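Local coordinates for nonstructural protein 2 (Human rotavirus C, PDB 2GU0), which probably binds single-stranded RNA, hydrolyses nucleoside triphosphates and unwinds RNA helices as an octamer that helps build the viral replication factories, at residues 261-273 / 281-293. Residues are numbered along the deposited sequence; the frame is centred on the assembly and turned at random.
Sequences FVHPGWKTCIGQL and VAKTSLYSIKPSK
The imidazole ring of H263 turns its edge to the backbone of L286: the carbonyl O of L286 lies near the ring plane, 3.1 Å from CE1, while CA of G265 sits in plane at the edge as well. H263 is the N-cap residue of helix 264-275; with CG anti to the backbone N (chi1 -180°), its ND1 is brought to the first turn and accepts the N-H of W266 in a capping bond, tilted 24° out of the ring plane. The indole of W266 carries CG1 of I270 on one face, 3.5 Å above the plane and offset toward the rim; CD2 of L286 approaches the same ring obliquely. Its NE1 is bonded to O of S217, and the indole lies about 5 Å, side chain to side chain, from H218, which probably binds ATP in the HIT-like C-terminal domain. In that domain, helix 264-275 is followed by the short helix 279-282 and a weakly bonded helical turn at about 285-288, which fold back along it; helix 264-275 itself packs on helix 231-243 through W266 and I270, both on L238. The backbones come nearest at G265, whose CA meets O of L286 in a nearly straight CA-H...O contact (angle at H 170°). One turn on, the branch of L286 lies against C269, CD2 standing 3.5 Å from CB. A282 fits between C269, Q272 and L273, its CB 3.6 Å from CB of Q272. S285 OG donates to O of A282, in the carbonyl plane and on a lone pair, which fixes its hydroxyl beside the Q272 amide. Toward the other end of the interface, I289 divides its branches: CD1 meets the side chain of T268 tip to tip, and CG2 rests 3.6 Å from CB of P264, whose CG faces CA of P291.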
loop_
_atom_site.group_PDB
_atom_site.type_symbol
_atom_site.label_atom_id
_atom_site.label_comp_id
_atom_site.label_asym_id
_atom_site.label_seq_id
_atom_site.Cartn_x
_atom_site.Cartn_y
_atom_site.Cartn_z
ATOM N N PHE A 261 -13.780 -44.145 -26.429
ATOM C CA PHE A 261 -14.412 -42.940 -25.914
ATOM C C PHE A 261 -14.620 -41.821 -26.914
ATOM O O PHE A 261 -15.265 -40.823 -26.591
ATOM C CB PHE A 261 -13.621 -42.420 -24.710
ATOM C CG PHE A 261 -12.229 -41.973 -25.046
ATOM C CD1 PHE A 261 -11.992 -40.677 -25.492
ATOM C CD2 PHE A 261 -11.157 -42.861 -24.948
ATOM C CE1 PHE A 261 -10.718 -40.271 -25.841
ATOM C CE2 PHE A 261 -9.867 -42.465 -25.295
ATOM C CZ PHE A 261 -9.646 -41.168 -25.743
ATOM N N VAL A 262 -14.089 -41.968 -28.124
ATOM C CA VAL A 262 -14.254 -40.920 -29.121
ATOM C C VAL A 262 -15.711 -40.812 -29.530
ATOM O O VAL A 262 -16.371 -41.814 -29.776
ATOM C CB VAL A 262 -13.398 -41.184 -30.362
ATOM C CG1 VAL A 262 -13.711 -40.157 -31.439
ATOM C CG2 VAL A 262 -11.930 -41.117 -29.986
ATOM N N HIS A 263 -16.207 -39.583 -29.591
ATOM C CA HIS A 263 -17.593 -39.317 -29.954
ATOM C C HIS A 263 -18.002 -39.994 -31.265
ATOM O O HIS A 263 -17.539 -39.612 -32.345
ATOM C CB HIS A 263 -17.804 -37.813 -30.057
ATOM C CG HIS A 263 -19.197 -37.431 -30.420
ATOM N ND1 HIS A 263 -19.771 -37.784 -31.619
ATOM C CD2 HIS A 263 -20.138 -36.744 -29.736
ATOM C CE1 HIS A 263 -21.009 -37.330 -31.658
ATOM N NE2 HIS A 263 -21.257 -36.695 -30.528
ATOM N N PRO A 264 -18.910 -40.985 -31.185
ATOM C CA PRO A 264 -19.418 -41.761 -32.327
ATOM C C PRO A 264 -19.751 -40.942 -33.567
ATOM O O PRO A 264 -19.322 -41.272 -34.673
ATOM C CB PRO A 264 -20.646 -42.462 -31.748
ATOM C CG PRO A 264 -20.254 -42.673 -30.329
ATOM C CD PRO A 264 -19.670 -41.318 -29.968
ATOM N N GLY A 265 -20.525 -39.880 -33.373
ATOM C CA GLY A 265 -20.896 -39.028 -34.486
ATOM C C GLY A 265 -19.657 -38.593 -35.239
ATOM O O GLY A 265 -19.588 -38.703 -36.465
ATOM N N TRP A 266 -18.673 -38.109 -34.488
ATOM C CA TRP A 266 -17.412 -37.653 -35.048
ATOM C C TRP A 266 -16.732 -38.818 -35.749
ATOM O O TRP A 266 -16.350 -38.718 -36.905
ATOM C CB TRP A 266 -16.526 -37.116 -33.916
ATOM C CG TRP A 266 -15.192 -36.542 -34.354
ATOM C CD1 TRP A 266 -13.994 -37.199 -34.422
ATOM C CD2 TRP A 266 -14.936 -35.198 -34.776
ATOM N NE1 TRP A 266 -13.015 -36.347 -34.857
ATOM C CE2 TRP A 266 -13.563 -35.113 -35.083
ATOM C CE3 TRP A 266 -15.736 -34.060 -34.925
ATOM C CZ2 TRP A 266 -12.970 -33.933 -35.532
ATOM C CZ3 TRP A 266 -15.148 -32.886 -35.372
ATOM C CH2 TRP A 266 -13.776 -32.831 -35.670
ATOM N N LYS A 267 -16.595 -39.925 -35.032
ATOM C CA LYS A 267 -15.963 -41.128 -35.552
ATOM C C LYS A 267 -16.320 -41.425 -37.001
ATOM O O LYS A 267 -15.432 -41.567 -37.842
ATOM C CB LYS A 267 -16.358 -42.317 -34.680
ATOM C CG LYS A 267 -15.976 -43.686 -35.222
ATOM C CD LYS A 267 -14.473 -43.887 -35.254
ATOM C CE LYS A 267 -14.118 -45.373 -35.327
ATOM N NZ LYS A 267 -14.518 -46.134 -34.102
ATOM N N THR A 268 -17.620 -41.518 -37.285
ATOM C CA THR A 268 -18.107 -41.826 -38.633
ATOM C C THR A 268 -18.117 -40.633 -39.586
ATOM O O THR A 268 -17.774 -40.777 -40.761
ATOM C CB THR A 268 -19.545 -42.416 -38.609
ATOM O OG1 THR A 268 -20.443 -41.468 -38.020
ATOM C CG2 THR A 268 -19.586 -43.715 -37.820
ATOM N N CYS A 269 -18.530 -39.469 -39.093
ATOM C CA CYS A 269 -18.565 -38.279 -39.932
ATOM C C CYS A 269 -17.198 -38.062 -40.557
ATOM O O CYS A 269 -17.088 -37.766 -41.744
ATOM C CB CYS A 269 -18.947 -37.052 -39.111
ATOM S SG CYS A 269 -18.702 -35.486 -39.979
ATOM N N ILE A 270 -16.154 -38.214 -39.749
ATOM C CA ILE A 270 -14.789 -38.039 -40.225
ATOM C C ILE A 270 -14.402 -39.242 -41.073
ATOM O O ILE A 270 -13.440 -39.200 -41.833
ATOM C CB ILE A 270 -13.795 -37.862 -39.036
ATOM C CG1 ILE A 270 -14.084 -36.540 -38.323
ATOM C CG2 ILE A 270 -12.353 -37.863 -39.524
ATOM C CD1 ILE A 270 -14.134 -35.351 -39.254
ATOM N N GLY A 271 -15.163 -40.321 -40.940
ATOM C CA GLY A 271 -14.889 -41.501 -41.736
ATOM C C GLY A 271 -15.421 -41.225 -43.128
ATOM O O GLY A 271 -14.759 -41.494 -44.134
ATOM N N GLN A 272 -16.625 -40.662 -43.175
ATOM C CA GLN A 272 -17.281 -40.332 -44.431
ATOM C C GLN A 272 -16.488 -39.313 -45.244
ATOM O O GLN A 272 -16.447 -39.392 -46.472
ATOM C CB GLN A 272 -18.689 -39.791 -44.171
ATOM C CG GLN A 272 -19.589 -40.738 -43.391
ATOM C CD GLN A 272 -21.066 -40.426 -43.573
ATOM O OE1 GLN A 272 -21.502 -39.291 -43.398
ATOM N NE2 GLN A 272 -21.840 -41.441 -43.923
ATOM N N LEU A 273 -15.860 -38.357 -44.567
ATOM C CA LEU A 273 -15.080 -37.342 -45.265
ATOM C C LEU A 273 -13.822 -37.932 -45.905
ATOM O O LEU A 273 -13.414 -37.520 -46.996
ATOM C CB LEU A 273 -14.701 -36.217 -44.300
ATOM C CG LEU A 273 -15.863 -35.353 -43.805
ATOM C CD1 LEU A 273 -15.359 -34.306 -42.841
ATOM C CD2 LEU A 273 -16.538 -34.688 -44.983
ATOM N N VAL A 281 -23.270 -33.927 -46.547
ATOM C CA VAL A 281 -23.880 -35.237 -46.308
ATOM C C VAL A 281 -23.408 -35.942 -45.044
ATOM O O VAL A 281 -24.163 -36.700 -44.434
ATOM C CB VAL A 281 -23.617 -36.201 -47.494
ATOM C CG1 VAL A 281 -24.377 -37.503 -47.285
ATOM C CG2 VAL A 281 -24.019 -35.542 -48.809
ATOM N N ALA A 282 -22.162 -35.701 -44.657
ATOM C CA ALA A 282 -21.595 -36.344 -43.478
ATOM C C ALA A 282 -21.838 -35.587 -42.174
ATOM O O ALA A 282 -21.904 -36.194 -41.104
ATOM C CB ALA A 282 -20.097 -36.567 -43.687
ATOM N N LYS A 283 -21.979 -34.265 -42.270
ATOM C CA LYS A 283 -22.205 -33.426 -41.098
ATOM C C LYS A 283 -23.414 -33.925 -40.325
ATOM O O LYS A 283 -23.643 -33.525 -39.194
ATOM C CB LYS A 283 -22.454 -31.977 -41.509
ATOM C CG LYS A 283 -23.825 -31.754 -42.110
ATOM C CD LYS A 283 -24.249 -30.287 -42.066
ATOM C CE LYS A 283 -23.482 -29.434 -43.054
ATOM N NZ LYS A 283 -23.856 -28.004 -42.915
ATOM N N THR A 284 -24.188 -34.803 -40.945
ATOM C CA THR A 284 -25.389 -35.348 -40.328
ATOM C C THR A 284 -25.106 -36.405 -39.275
ATOM O O THR A 284 -25.660 -36.359 -38.179
ATOM C CB THR A 284 -26.319 -35.949 -41.407
ATOM O OG1 THR A 284 -26.804 -34.891 -42.240
ATOM C CG2 THR A 284 -27.498 -36.690 -40.776
ATOM N N SER A 285 -24.247 -37.360 -39.606
ATOM C CA SER A 285 -23.925 -38.433 -38.676
ATOM C C SER A 285 -23.274 -37.953 -37.379
ATOM O O SER A 285 -23.008 -38.751 -36.488
ATOM C CB SER A 285 -23.044 -39.483 -39.369
ATOM O OG SER A 285 -22.095 -38.881 -40.234
ATOM N N LEU A 286 -23.032 -36.647 -37.276
ATOM C CA LEU A 286 -22.426 -36.055 -36.083
ATOM C C LEU A 286 -23.373 -36.040 -34.889
ATOM O O LEU A 286 -22.952 -36.225 -33.752
ATOM C CB LEU A 286 -22.002 -34.611 -36.356
ATOM C CG LEU A 286 -20.720 -34.319 -37.124
ATOM C CD1 LEU A 286 -20.545 -32.813 -37.212
ATOM C CD2 LEU A 286 -19.536 -34.957 -36.419
ATOM N N TYR A 287 -24.652 -35.804 -35.152
ATOM C CA TYR A 287 -25.650 -35.738 -34.097
ATOM C C TYR A 287 -26.696 -36.821 -34.259
ATOM O O TYR A 287 -27.617 -36.925 -33.454
ATOM C CB TYR A 287 -26.333 -34.385 -34.146
ATOM C CG TYR A 287 -26.873 -34.094 -35.520
ATOM C CD1 TYR A 287 -28.084 -34.633 -35.944
ATOM C CD2 TYR A 287 -26.146 -33.324 -36.420
ATOM C CE1 TYR A 287 -28.555 -34.413 -37.237
ATOM C CE2 TYR A 287 -26.609 -33.097 -37.715
ATOM C CZ TYR A 287 -27.812 -33.644 -38.117
ATOM O OH TYR A 287 -28.257 -33.429 -39.400
ATOM N N SER A 288 -26.563 -37.623 -35.305
ATOM C CA SER A 288 -27.532 -38.678 -35.545
ATOM C C SER A 288 -27.093 -40.064 -35.077
ATOM O O SER A 288 -27.878 -41.009 -35.143
ATOM C CB SER A 288 -27.900 -38.721 -37.027
ATOM O OG SER A 288 -26.760 -38.979 -37.818
ATOM N N ILE A 289 -25.853 -40.198 -34.607
ATOM C CA ILE A 289 -25.381 -41.494 -34.119
ATOM C C ILE A 289 -25.331 -41.559 -32.591
ATOM O O ILE A 289 -24.839 -40.639 -31.942
ATOM C CB ILE A 289 -24.000 -41.840 -34.677
ATOM C CG1 ILE A 289 -24.116 -42.121 -36.172
ATOM C CG2 ILE A 289 -23.433 -43.050 -33.951
ATOM C CD1 ILE A 289 -22.860 -42.684 -36.788
ATOM N N LYS A 290 -25.840 -42.657 -32.031
ATOM C CA LYS A 290 -25.888 -42.864 -30.579
ATOM C C LYS A 290 -24.649 -43.584 -30.052
ATOM O O LYS A 290 -23.985 -44.317 -30.788
ATOM C CB LYS A 290 -27.122 -43.696 -30.214
ATOM C CG LYS A 290 -28.366 -43.348 -31.017
ATOM C CD LYS A 290 -29.453 -44.404 -30.878
ATOM C CE LYS A 290 -30.583 -44.161 -31.882
ATOM N NZ LYS A 290 -31.607 -45.257 -31.872
ATOM N N PRO A 291 -24.314 -43.380 -28.767
ATOM C CA PRO A 291 -23.142 -44.046 -28.193
ATOM C C PRO A 291 -23.512 -45.502 -28.001
ATOM O O PRO A 291 -24.674 -45.864 -28.142
ATOM C CB PRO A 291 -22.958 -43.339 -26.853
ATOM C CG PRO A 291 -23.630 -42.015 -27.052
ATOM C CD PRO A 291 -24.857 -42.392 -27.824
ATOM N N SER A 292 -22.543 -46.344 -27.682
ATOM C CA SER A 292 -22.865 -47.742 -27.464
ATOM C C SER A 292 -23.742 -47.815 -26.216
ATOM O O SER A 292 -23.853 -46.844 -25.466
ATOM C CB SER A 292 -21.593 -48.549 -27.238
ATOM O OG SER A 292 -20.967 -48.153 -26.036
ATOM N N LYS A 293 -24.377 -48.960 -25.998
ATOM C CA LYS A 293 -25.207 -49.126 -24.817
ATOM C C LYS A 293 -24.316 -49.622 -23.690
ATOM O O LYS A 293 -24.629 -49.430 -22.516
ATOM C CB LYS A 293 -26.353 -50.106 -25.083
ATOM C CG LYS A 293 -27.372 -49.573 -26.085
ATOM C CD LYS A 293 -28.557 -50.510 -26.273
ATOM C CE LYS A 293 -29.494 -49.979 -27.352
ATOM N NZ LYS A 293 -30.706 -50.825 -27.504
#